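PDB 3FXG: rhamnonate dehydratase from Gibberella zeae PH-1, which probably catalyses the magnesium-dependent dehydration of L-rhamnonate to 2-keto-3-deoxy-L-rhamnonate, as a member of the enolase superfamily. Local coordinates for residues Q95-F100 / E114-A119; P9-I14 / A104-T109; L37-I42 / K53-S58. All blocks are in the same frame, centred on the assembly; numbering follows the deposited sequence.

Contact 1. Residues Q95-F100 / E114-A119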
loop_
_atom_site.group_PDB
_atom_site.type_symbol
_atom_site.label_atom_id
_atom_site.label_comp_id
_atom_site.label_asym_id
_atom_site.label_seq_id
_atom_site.Cartn_x
_atom_site.Cartn_y
_atom_site.Cartn_z
ATOM N N GLN A 95 -9.771 -31.617 -33.953
ATOM C CA GLN A 95 -8.457 -32.133 -33.590
ATOM C C GLN A 95 -8.196 -32.149 -32.085
ATOM O O GLN A 95 -7.538 -33.057 -31.574
ATOM C CB GLN A 95 -7.362 -31.332 -34.296
ATOM C CG GLN A 95 -7.305 -31.547 -35.803
ATOM C CD GLN A 95 -7.029 -32.994 -36.174
ATOM O OE1 GLN A 95 -7.924 -33.718 -36.611
ATOM N NE2 GLN A 95 -5.789 -33.425 -35.989
ATOM N N HIS A 96 -8.719 -31.166 -31.363
ATOM C CA HIS A 96 -8.474 -31.126 -29.929
ATOM C C HIS A 96 -9.663 -31.379 -29.006
ATOM O O HIS A 96 -9.636 -32.289 -28.179
ATOM C CB HIS A 96 -7.836 -29.781 -29.552
ATOM C CG HIS A 96 -7.180 -29.778 -28.204
ATOM N ND1 HIS A 96 -6.626 -28.644 -27.649
ATOM C CD2 HIS A 96 -6.972 -30.773 -27.309
ATOM C CE1 HIS A 96 -6.105 -28.942 -26.472
ATOM N NE2 HIS A 96 -6.301 -30.227 -26.242
ATOM N N PHE A 97 -10.718 -30.590 -29.160
ATOM C CA PHE A 97 -11.857 -30.689 -28.260
ATOM C C PHE A 97 -12.853 -31.836 -28.401
ATOM O O PHE A 97 -13.475 -32.227 -27.413
ATOM C CB PHE A 97 -12.584 -29.340 -28.255
ATOM C CG PHE A 97 -11.675 -28.185 -27.946
ATOM C CD1 PHE A 97 -10.969 -28.146 -26.744
ATOM C CD2 PHE A 97 -11.474 -27.166 -28.873
ATOM C CE1 PHE A 97 -10.073 -27.111 -26.473
ATOM C CE2 PHE A 97 -10.581 -26.128 -28.612
ATOM C CZ PHE A 97 -9.877 -26.101 -27.410
ATOM N N GLU A 98 -12.995 -32.400 -29.596
ATOM C CA GLU A 98 -13.954 -33.488 -29.777
ATOM C C GLU A 98 -13.755 -34.638 -28.787
ATOM O O GLU A 98 -14.725 -35.235 -28.319
ATOM C CB GLU A 98 -13.894 -34.030 -31.210
ATOM C CG GLU A 98 -15.017 -35.010 -31.529
ATOM C CD GLU A 98 -15.086 -35.384 -33.002
ATOM O OE1 GLU A 98 -14.663 -34.574 -33.855
ATOM O OE2 GLU A 98 -15.584 -36.485 -33.308
ATOM N N ARG A 99 -12.501 -34.929 -28.454
ATOM C CA ARG A 99 -12.182 -36.020 -27.534
ATOM C C ARG A 99 -12.837 -35.906 -26.157
ATOM O O ARG A 99 -13.087 -36.916 -25.502
ATOM C CB ARG A 99 -10.662 -36.130 -27.356
ATOM C CG ARG A 99 -10.036 -35.028 -26.500
ATOM C CD ARG A 99 -8.511 -35.121 -26.529
ATOM N NE ARG A 99 -7.972 -34.745 -27.836
ATOM C CZ ARG A 99 -6.738 -35.019 -28.248
ATOM N NH1 ARG A 99 -5.902 -35.680 -27.457
ATOM N NH2 ARG A 99 -6.338 -34.633 -29.452
ATOM N N PHE A 100 -13.105 -34.684 -25.711
ATOM C CA PHE A 100 -13.711 -34.483 -24.396
ATOM C C PHE A 100 -15.232 -34.554 -24.433
ATOM O O PHE A 100 -15.879 -34.761 -23.404
ATOM C CB PHE A 100 -13.309 -33.116 -23.840
ATOM C CG PHE A 100 -11.830 -32.890 -23.804
ATOM C CD1 PHE A 100 -11.034 -33.559 -22.881
ATOM C CD2 PHE A 100 -11.226 -32.018 -24.704
ATOM C CE1 PHE A 100 -9.655 -33.365 -22.855
ATOM C CE2 PHE A 100 -9.847 -31.818 -24.687
ATOM C CZ PHE A 100 -9.061 -32.494 -23.760
ATOM N N GLU A 114 -13.798 -26.981 -17.923
ATOM C CA GLU A 114 -12.505 -27.072 -17.256
ATOM C C GLU A 114 -11.549 -27.937 -18.062
ATOM O O GLU A 114 -10.364 -27.628 -18.170
ATOM C CB GLU A 114 -12.657 -27.659 -15.850
ATOM C CG GLU A 114 -13.499 -26.804 -14.910
ATOM C CD GLU A 114 -12.954 -25.399 -14.757
ATOM O OE1 GLU A 114 -11.752 -25.262 -14.447
ATOM O OE2 GLU A 114 -13.726 -24.432 -14.939
ATOM N N GLN A 115 -12.060 -29.023 -18.630
ATOM C CA GLN A 115 -11.208 -29.903 -19.418
ATOM C C GLN A 115 -10.708 -29.213 -20.684
ATOM O O GLN A 115 -9.514 -29.218 -20.970
ATOM C CB GLN A 115 -11.953 -31.193 -19.777
ATOM C CG GLN A 115 -12.296 -32.051 -18.559
ATOM C CD GLN A 115 -12.898 -33.387 -18.934
ATOM O OE1 GLN A 115 -13.685 -33.481 -19.877
ATOM N NE2 GLN A 115 -12.546 -34.430 -18.185
HETATM N N MSE A 116 -11.616 -28.610 -21.442
HETATM C CA MSE A 116 -11.212 -27.936 -22.666
HETATM C C MSE A 116 -10.277 -26.766 -22.382
HETATM O O MSE A 116 -9.299 -26.556 -23.099
HETATM C CB MSE A 116 -12.443 -27.441 -23.437
HETATM C CG MSE A 116 -13.339 -28.556 -23.968
HETATM SE SE MSE A 116 -14.717 -27.876 -25.151
HETATM C CE MSE A 116 -16.001 -27.299 -23.823
ATOM N N TYR A 117 -10.567 -26.009 -21.328
ATOM C CA TYR A 117 -9.735 -24.856 -20.994
ATOM C C TYR A 117 -8.350 -25.252 -20.487
ATOM O O TYR A 117 -7.336 -24.748 -20.967
ATOM C CB TYR A 117 -10.419 -23.982 -19.937
ATOM C CG TYR A 117 -9.663 -22.700 -19.662
ATOM C CD1 TYR A 117 -9.851 -21.570 -20.459
ATOM C CD2 TYR A 117 -8.717 -22.633 -18.635
ATOM C CE1 TYR A 117 -9.109 -20.400 -20.242
ATOM C CE2 TYR A 117 -7.970 -21.475 -18.414
ATOM C CZ TYR A 117 -8.172 -20.362 -19.219
ATOM O OH TYR A 117 -7.441 -19.214 -18.997
ATOM N N ARG A 118 -8.301 -26.152 -19.513
ATOM C CA ARG A 118 -7.017 -26.552 -18.959
ATOM C C ARG A 118 -6.175 -27.386 -19.919
ATOM O O ARG A 118 -4.949 -27.321 -19.884
ATOM C CB ARG A 118 -7.225 -27.275 -17.619
ATOM C CG ARG A 118 -7.734 -26.332 -16.518
ATOM C CD ARG A 118 -7.936 -27.028 -15.176
ATOM N NE ARG A 118 -6.689 -27.438 -14.526
ATOM C CZ ARG A 118 -5.833 -26.612 -13.925
ATOM N NH1 ARG A 118 -6.065 -25.305 -13.883
ATOM N NH2 ARG A 118 -4.753 -27.099 -13.326
ATOM N N ALA A 119 -6.825 -28.150 -20.792
ATOM C CA ALA A 119 -6.094 -28.967 -21.757
ATOM C C ALA A 119 -5.512 -28.126 -22.895
ATOM O O ALA A 119 -4.593 -28.563 -23.583
ATOM C CB ALA A 119 -7.003 -30.049 -22.324
HETATM O O HOH W 1 -14.981 -35.476 -20.987
#

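Contact 2. Residues P9-I14 / A104-T109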
loop_
_atom_site.group_PDB
_atom_site.type_symbol
_atom_site.label_atom_id
_atom_site.label_comp_id
_atom_site.label_asym_id
_atom_site.label_seq_id
_atom_site.Cartn_x
_atom_site.Cartn_y
_atom_site.Cartn_z
ATOM N N PRO A 9 -29.876 -38.042 -22.535
ATOM C CA PRO A 9 -29.068 -38.509 -23.666
ATOM C C PRO A 9 -27.632 -37.984 -23.612
ATOM O O PRO A 9 -27.393 -36.848 -23.204
ATOM C CB PRO A 9 -29.839 -37.987 -24.879
ATOM C CG PRO A 9 -30.497 -36.746 -24.359
ATOM C CD PRO A 9 -30.977 -37.177 -22.991
ATOM N N LYS A 10 -26.682 -38.825 -24.009
ATOM C CA LYS A 10 -25.269 -38.455 -24.023
ATOM C C LYS A 10 -24.924 -37.830 -25.375
ATOM O O LYS A 10 -25.717 -37.893 -26.312
ATOM C CB LYS A 10 -24.393 -39.694 -23.819
ATOM C CG LYS A 10 -24.581 -40.419 -22.492
ATOM C CD LYS A 10 -24.122 -39.574 -21.316
ATOM C CE LYS A 10 -23.739 -40.451 -20.125
ATOM N NZ LYS A 10 -24.854 -41.331 -19.680
ATOM N N ILE A 11 -23.741 -37.228 -25.472
ATOM C CA ILE A 11 -23.303 -36.625 -26.728
ATOM C C ILE A 11 -22.891 -37.746 -27.673
ATOM O O ILE A 11 -22.072 -38.599 -27.324
ATOM C CB ILE A 11 -22.098 -35.689 -26.524
ATOM C CG1 ILE A 11 -22.515 -34.482 -25.681
ATOM C CG2 ILE A 11 -21.550 -35.249 -27.879
ATOM C CD1 ILE A 11 -21.346 -33.604 -25.261
ATOM N N LYS A 12 -23.456 -37.728 -28.872
ATOM C CA LYS A 12 -23.179 -38.746 -29.875
ATOM C C LYS A 12 -22.168 -38.289 -30.918
ATOM O O LYS A 12 -21.262 -39.042 -31.287
ATOM C CB LYS A 12 -24.484 -39.142 -30.572
ATOM C CG LYS A 12 -24.318 -40.163 -31.686
ATOM C CD LYS A 12 -25.658 -40.478 -32.333
ATOM C CE LYS A 12 -25.509 -41.521 -33.433
ATOM N NZ LYS A 12 -26.826 -41.897 -34.028
ATOM N N ALA A 13 -22.319 -37.057 -31.392
ATOM C CA ALA A 13 -21.421 -36.537 -32.409
ATOM C C ALA A 13 -21.344 -35.018 -32.417
ATOM O O ALA A 13 -22.211 -34.332 -31.871
ATOM C CB ALA A 13 -21.864 -37.032 -33.785
ATOM N N ILE A 14 -20.285 -34.504 -33.034
ATOM C CA ILE A 14 -20.097 -33.069 -33.158
ATOM C C ILE A 14 -19.662 -32.772 -34.586
ATOM O O ILE A 14 -18.802 -33.455 -35.143
ATOM C CB ILE A 14 -19.038 -32.533 -32.159
ATOM C CG1 ILE A 14 -18.879 -31.021 -32.334
ATOM C CG2 ILE A 14 -17.710 -33.234 -32.368
ATOM C CD1 ILE A 14 -18.124 -30.342 -31.198
ATOM N N ALA A 104 -19.964 -37.994 -23.560
ATOM C CA ALA A 104 -20.175 -37.259 -22.313
ATOM C C ALA A 104 -21.621 -36.840 -22.077
ATOM O O ALA A 104 -22.417 -36.751 -23.010
ATOM C CB ALA A 104 -19.275 -36.019 -22.283
ATOM N N ASP A 105 -21.952 -36.598 -20.813
ATOM C CA ASP A 105 -23.286 -36.146 -20.438
ATOM C C ASP A 105 -23.231 -34.641 -20.680
ATOM O O ASP A 105 -22.426 -33.944 -20.066
ATOM C CB ASP A 105 -23.545 -36.419 -18.951
ATOM C CG ASP A 105 -24.990 -36.166 -18.549
ATOM O OD1 ASP A 105 -25.555 -35.123 -18.947
ATOM O OD2 ASP A 105 -25.561 -37.008 -17.827
ATOM N N PRO A 106 -24.073 -34.122 -21.585
ATOM C CA PRO A 106 -24.073 -32.684 -21.876
ATOM C C PRO A 106 -24.403 -31.777 -20.694
ATOM O O PRO A 106 -24.197 -30.566 -20.761
ATOM C CB PRO A 106 -25.085 -32.563 -23.015
ATOM C CG PRO A 106 -26.041 -33.672 -22.721
ATOM C CD PRO A 106 -25.126 -34.811 -22.350
ATOM N N ARG A 107 -24.914 -32.354 -19.612
ATOM C CA ARG A 107 -25.238 -31.560 -18.431
ATOM C C ARG A 107 -23.985 -31.248 -17.621
ATOM O O ARG A 107 -24.015 -30.406 -16.717
ATOM C CB ARG A 107 -26.259 -32.294 -17.557
ATOM C CG ARG A 107 -27.643 -32.397 -18.195
ATOM C CD ARG A 107 -28.564 -33.286 -17.373
ATOM N NE ARG A 107 -27.999 -34.623 -17.215
ATOM C CZ ARG A 107 -28.574 -35.604 -16.525
ATOM N NH1 ARG A 107 -29.737 -35.404 -15.923
ATOM N NH2 ARG A 107 -27.982 -36.789 -16.441
ATOM N N ASN A 108 -22.884 -31.921 -17.952
ATOM C CA ASN A 108 -21.616 -31.707 -17.253
ATOM C C ASN A 108 -20.887 -30.500 -17.832
ATOM O O ASN A 108 -19.732 -30.594 -18.245
ATOM C CB ASN A 108 -20.727 -32.952 -17.363
ATOM C CG ASN A 108 -21.264 -34.124 -16.560
ATOM O OD1 ASN A 108 -22.102 -33.950 -15.680
ATOM N ND2 ASN A 108 -20.767 -35.321 -16.848
ATOM N N THR A 109 -21.572 -29.362 -17.855
ATOM C CA THR A 109 -20.997 -28.141 -18.401
ATOM C C THR A 109 -19.734 -27.697 -17.676
ATOM O O THR A 109 -18.762 -27.281 -18.313
ATOM C CB THR A 109 -22.026 -26.998 -18.384
ATOM O OG1 THR A 109 -22.620 -26.897 -17.084
ATOM C CG2 THR A 109 -23.109 -27.266 -19.406
HETATM O O HOH W 2 -24.520 -39.324 -17.167
HETATM O O HOH W 3 -26.759 -39.588 -19.186
#

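Contact 3. Residues L37-I42 / K53-S58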
loop_
_atom_site.group_PDB
_atom_site.type_symbol
_atom_site.label_atom_id
_atom_site.label_comp_id
_atom_site.label_asym_id
_atom_site.label_seq_id
_atom_site.Cartn_x
_atom_site.Cartn_y
_atom_site.Cartn_z
ATOM N N LEU A 37 -19.238 -0.646 -40.182
ATOM C CA LEU A 37 -18.401 -1.453 -39.304
ATOM C C LEU A 37 -16.978 -1.620 -39.815
ATOM O O LEU A 37 -16.060 -1.877 -39.032
ATOM C CB LEU A 37 -19.028 -2.833 -39.091
ATOM C CG LEU A 37 -20.116 -2.934 -38.018
ATOM C CD1 LEU A 37 -20.730 -4.326 -38.036
ATOM C CD2 LEU A 37 -19.509 -2.637 -36.652
ATOM N N ILE A 38 -16.789 -1.468 -41.124
ATOM C CA ILE A 38 -15.464 -1.632 -41.708
ATOM C C ILE A 38 -14.988 -0.486 -42.597
ATOM O O ILE A 38 -13.786 -0.349 -42.829
ATOM C CB ILE A 38 -15.389 -2.930 -42.544
ATOM C CG1 ILE A 38 -16.446 -2.891 -43.653
ATOM C CG2 ILE A 38 -15.595 -4.144 -41.648
ATOM C CD1 ILE A 38 -16.408 -4.089 -44.590
ATOM N N ASP A 39 -15.906 0.344 -43.084
ATOM C CA ASP A 39 -15.515 1.428 -43.980
ATOM C C ASP A 39 -15.678 2.872 -43.510
ATOM O O ASP A 39 -15.448 3.804 -44.281
ATOM C CB ASP A 39 -16.223 1.240 -45.323
ATOM C CG ASP A 39 -15.632 0.097 -46.126
ATOM O OD1 ASP A 39 -16.299 -0.396 -47.058
ATOM O OD2 ASP A 39 -14.487 -0.304 -45.825
ATOM N N SER A 40 -16.066 3.071 -42.257
ATOM C CA SER A 40 -16.217 4.428 -41.743
ATOM C C SER A 40 -14.957 4.791 -40.965
ATOM O O SER A 40 -14.083 3.947 -40.772
ATOM C CB SER A 40 -17.441 4.522 -40.832
ATOM O OG SER A 40 -17.297 3.694 -39.695
ATOM N N ASP A 41 -14.847 6.042 -40.529
ATOM C CA ASP A 41 -13.672 6.447 -39.763
ATOM C C ASP A 41 -13.767 5.882 -38.355
ATOM O O ASP A 41 -14.597 6.317 -37.558
ATOM C CB ASP A 41 -13.558 7.971 -39.683
ATOM C CG ASP A 41 -13.257 8.605 -41.027
ATOM O OD1 ASP A 41 -12.536 7.977 -41.832
ATOM O OD2 ASP A 41 -13.727 9.739 -41.267
ATOM N N ILE A 42 -12.915 4.908 -38.055
ATOM C CA ILE A 42 -12.901 4.293 -36.734
ATOM C C ILE A 42 -11.465 4.139 -36.252
ATOM O O ILE A 42 -10.625 3.584 -36.957
ATOM C CB ILE A 42 -13.554 2.899 -36.758
ATOM C CG1 ILE A 42 -15.009 3.009 -37.222
ATOM C CG2 ILE A 42 -13.488 2.271 -35.370
ATOM C CD1 ILE A 42 -15.721 1.665 -37.323
ATOM N N LYS A 53 -5.560 2.645 -41.915
ATOM C CA LYS A 53 -6.488 3.467 -41.149
ATOM C C LYS A 53 -7.855 3.762 -41.767
ATOM O O LYS A 53 -8.785 4.113 -41.049
ATOM C CB LYS A 53 -5.803 4.773 -40.728
ATOM C CG LYS A 53 -5.290 5.631 -41.859
ATOM C CD LYS A 53 -4.300 6.680 -41.347
ATOM C CE LYS A 53 -4.902 7.550 -40.253
ATOM N NZ LYS A 53 -6.123 8.250 -40.724
ATOM N N LYS A 54 -8.000 3.602 -43.079
ATOM C CA LYS A 54 -9.284 3.887 -43.718
ATOM C C LYS A 54 -10.262 2.711 -43.709
ATOM O O LYS A 54 -11.477 2.903 -43.741
ATOM C CB LYS A 54 -9.070 4.346 -45.164
ATOM C CG LYS A 54 -10.332 4.893 -45.818
ATOM C CD LYS A 54 -10.112 5.250 -47.283
ATOM C CE LYS A 54 -11.343 5.927 -47.874
ATOM N NZ LYS A 54 -12.580 5.106 -47.717
ATOM N N SER A 55 -9.729 1.497 -43.666
ATOM C CA SER A 55 -10.554 0.294 -43.671
ATOM C C SER A 55 -10.123 -0.673 -42.578
ATOM O O SER A 55 -8.929 -0.901 -42.386
ATOM C CB SER A 55 -10.438 -0.400 -45.030
ATOM O OG SER A 55 -10.839 -1.756 -44.951
ATOM N N ARG A 56 -11.083 -1.250 -41.863
ATOM C CA ARG A 56 -10.727 -2.198 -40.815
ATOM C C ARG A 56 -10.402 -3.560 -41.422
ATOM O O ARG A 56 -9.704 -4.371 -40.809
ATOM C CB ARG A 56 -11.843 -2.307 -39.768
ATOM C CG ARG A 56 -12.008 -1.025 -38.951
ATOM C CD ARG A 56 -12.455 -1.282 -37.511
ATOM N NE ARG A 56 -13.880 -1.580 -37.398
ATOM C CZ ARG A 56 -14.516 -1.755 -36.242
ATOM N NH1 ARG A 56 -13.853 -1.668 -35.095
ATOM N NH2 ARG A 56 -15.818 -2.007 -36.231
ATOM N N THR A 57 -10.891 -3.806 -42.636
ATOM C CA THR A 57 -10.606 -5.070 -43.305
ATOM C C THR A 57 -9.176 -5.053 -43.848
ATOM O O THR A 57 -8.556 -6.105 -44.014
ATOM C CB THR A 57 -11.585 -5.344 -44.476
ATOM O OG1 THR A 57 -11.554 -4.252 -45.402
ATOM C CG2 THR A 57 -13.005 -5.530 -43.950
ATOM N N SER A 58 -8.650 -3.857 -44.105
ATOM C CA SER A 58 -7.295 -3.725 -44.630
ATOM C C SER A 58 -6.290 -4.456 -43.741
ATOM O O SER A 58 -5.417 -5.171 -44.245
ATOM C CB SER A 58 -6.904 -2.249 -44.752
ATOM O OG SER A 58 -6.814 -1.625 -43.483
HETATM O O HOH W 4 -12.705 5.284 -43.843
HETATM O O HOH W 5 -13.079 2.459 -45.942
HETATM O O HOH W 6 -8.754 4.465 -38.522
HETATM O O HOH W 7 -10.685 1.877 -39.243
HETATM O O HOH W 8 -11.292 4.500 -40.568
#

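Contact 1. Residues Q95-F100 / E114-A119
Phe97 lies against Met116, modelled as selenomethionine, and its ring can be followed atom by atom into the neighbouring helix. CG stands anti to the carbonyl carbon (chi1 -53°); the bond from CA to CB points neither toward the partner nor away from it, but the ring end comes nearer. CB and CG both border the selenium. Next, CD1 rests against CG of Met116 at 3.7 Å, with CB of the same residue equally near. CE1 then meets the Met116 backbone, its edge facing O at 3.5 Å close to the ring plane. Ser120 OG binds that same carbonyl oxygen. The two side chains cross at about a right angle, and Met116 SE stands 4.7 Å from the centroid of the Phe97 ring, 41° off its normal: an oblique Met-aromatic contact.

Phe100 continues the apolar seam one turn on. Its CZ presses on Ala119 CB at 3.5 Å, while Gln115 O lies over one ring face; Arg99 CG sits above the ring centre, and Tyr52 of the second subunit makes an edge-to-face pair with it. His96 adds an edge contact, CE1 lying 3.3 Å from Ala119 O. The polar ends of this imidazole are used otherwise, ND1 by Tyr123 OH and NE2 by Trp59 O of the second subunit. No direct hydrogen bond joins the segments; one water donates to Phe100 O (2.7 Å) and Gln115 OE1 (2.6 Å). The segment axes approach to 9.8 Å and run nearly antiparallel, at 147°. Such buried packing of successive helices, 86-101 and 109-119, is characteristic of the helical part of the N-terminal capping domain in the mandelate racemase branch of the enolase superfamily.

Contact 2. Residues P9-I14 / A104-T109
Ile11 meets Ala104 through the one direct hydrogen bond of this contact: its N reaches Ala104 O at 2.8 Å, with an angle of 163° at the hydrogen. Around that bond the side chains divide into an apolar and a polar group. On the apolar flank, Ile11 CG1 passes Pro106 CB at 4.2 Å, the two side chains running in opposite directions. The ring of Pro106 also lies against the backbone ahead of Lys10, its CD 3.2 Å from Pro9 O, a buried oxygen for which the model offers no hydrogen-bonding partner.

Lys10 follows a bent course along Asp105. The bend at chi2 (-66°) lays CD against Asp105 CA at 3.6 Å, and a further bend at chi4 turns the ammonium group to two waters that also donate to Asp105 OD2. One accepts from Lys10 NZ at 2.6 Å, the other only weakly. They bridge ammonium and carboxylate, which are not in contact, and would probably ease their opposite charges. Asp105 itself is gripped side-on by Arg107. Arg107 NE binds Asp105 OD1 at 3.0 Å, and NH2 takes the syn lone pair of OD2 at 2.8 Å. OD1 additionally accepts from Arg107 N, an Asx turn set within the type I turn of residues 105-108.

Arg107 also pairs with Glu150 of the third subunit. The contact thus joins the start of strand 11-19, which has a classic bulge at Lys12 and Ala13 opposite Glu72, to the connection between helices 86-101 and 109-119, with Leu140 and Leu143 of helix 128-148 lying against Ile11 and Pro106 respectively.

Contact 3. Residues L37-I42 / K53-S58
Arg56 donates all the direct hydrogen bonds between residues 53-58 and 37-42. Its guanidinium approaches Leu37 O side-on: NE at 2.7 Å and NH2 at 2.8 Å both point to this single oxygen, which lies in the guanidinium plane. The chain is bent at chi3 (-78°), which turns NE back to that carbonyl. Arg56 N adds a straighter bond to Ile38 O, 3.0 Å long with 165° at the hydrogen, and the CA-H of Ser55 meets the same oxygen. Two successive carbonyls at the end of helix 36-39 are thereby satisfied, and they would probably favour the positive charge.

Within residues 53-58, Ser55 OG accepts from Ser58 N in an ST motif that curls the chain beyond Arg56. Such loops of the capping domain commonly close over the barrel mouth in this superfamily; consistently, the Arg56 side chain is about 8 Å from the bound magnesium ion and makes a cation-pi contact with Tyr224.

Two isoleucines make the van der Waals contacts. Ile42 CD1 lies over one face of the guanidinium, toward its rim, 3.7 Å from Arg56 NE, while Ile38 CG2 meets Thr57 CG2 at 3.7 Å.

Waters link the two segments beside Lys53 and Lys54. One water accepts from Ile42 N at 3.0 Å and lies 2.6 Å from Lys53 O; another lies between Asp39 OD2 and Lys54 O, while Asp39 OD1 is bound by Gly34 N.

Overall arrangement
Contact 1 is the fully buried member of the set, whereas contacts 2 and 3 each combine buried residues with an exposed lysine. The first two share elements: residues 104-109 of contact 2 connect the helices that contact 1 packs together, and Ile14 touches Glu98 where they meet. Contact 3 lies about 36 Å from contact 1 and 41 Å from contact 2, centre to centre, with its Arg56 side chain about 8 Å from the magnesium ion. Chemistry follows position: aromatic and selenium packing between helices, a carboxylate-guanidinium pair with solvent bridges in contact 2, and arginine-to-carbonyl bonds in contact 3. The assembly reconnects the distant pair, since Arg99 of one subunit binds Ser58 O of another.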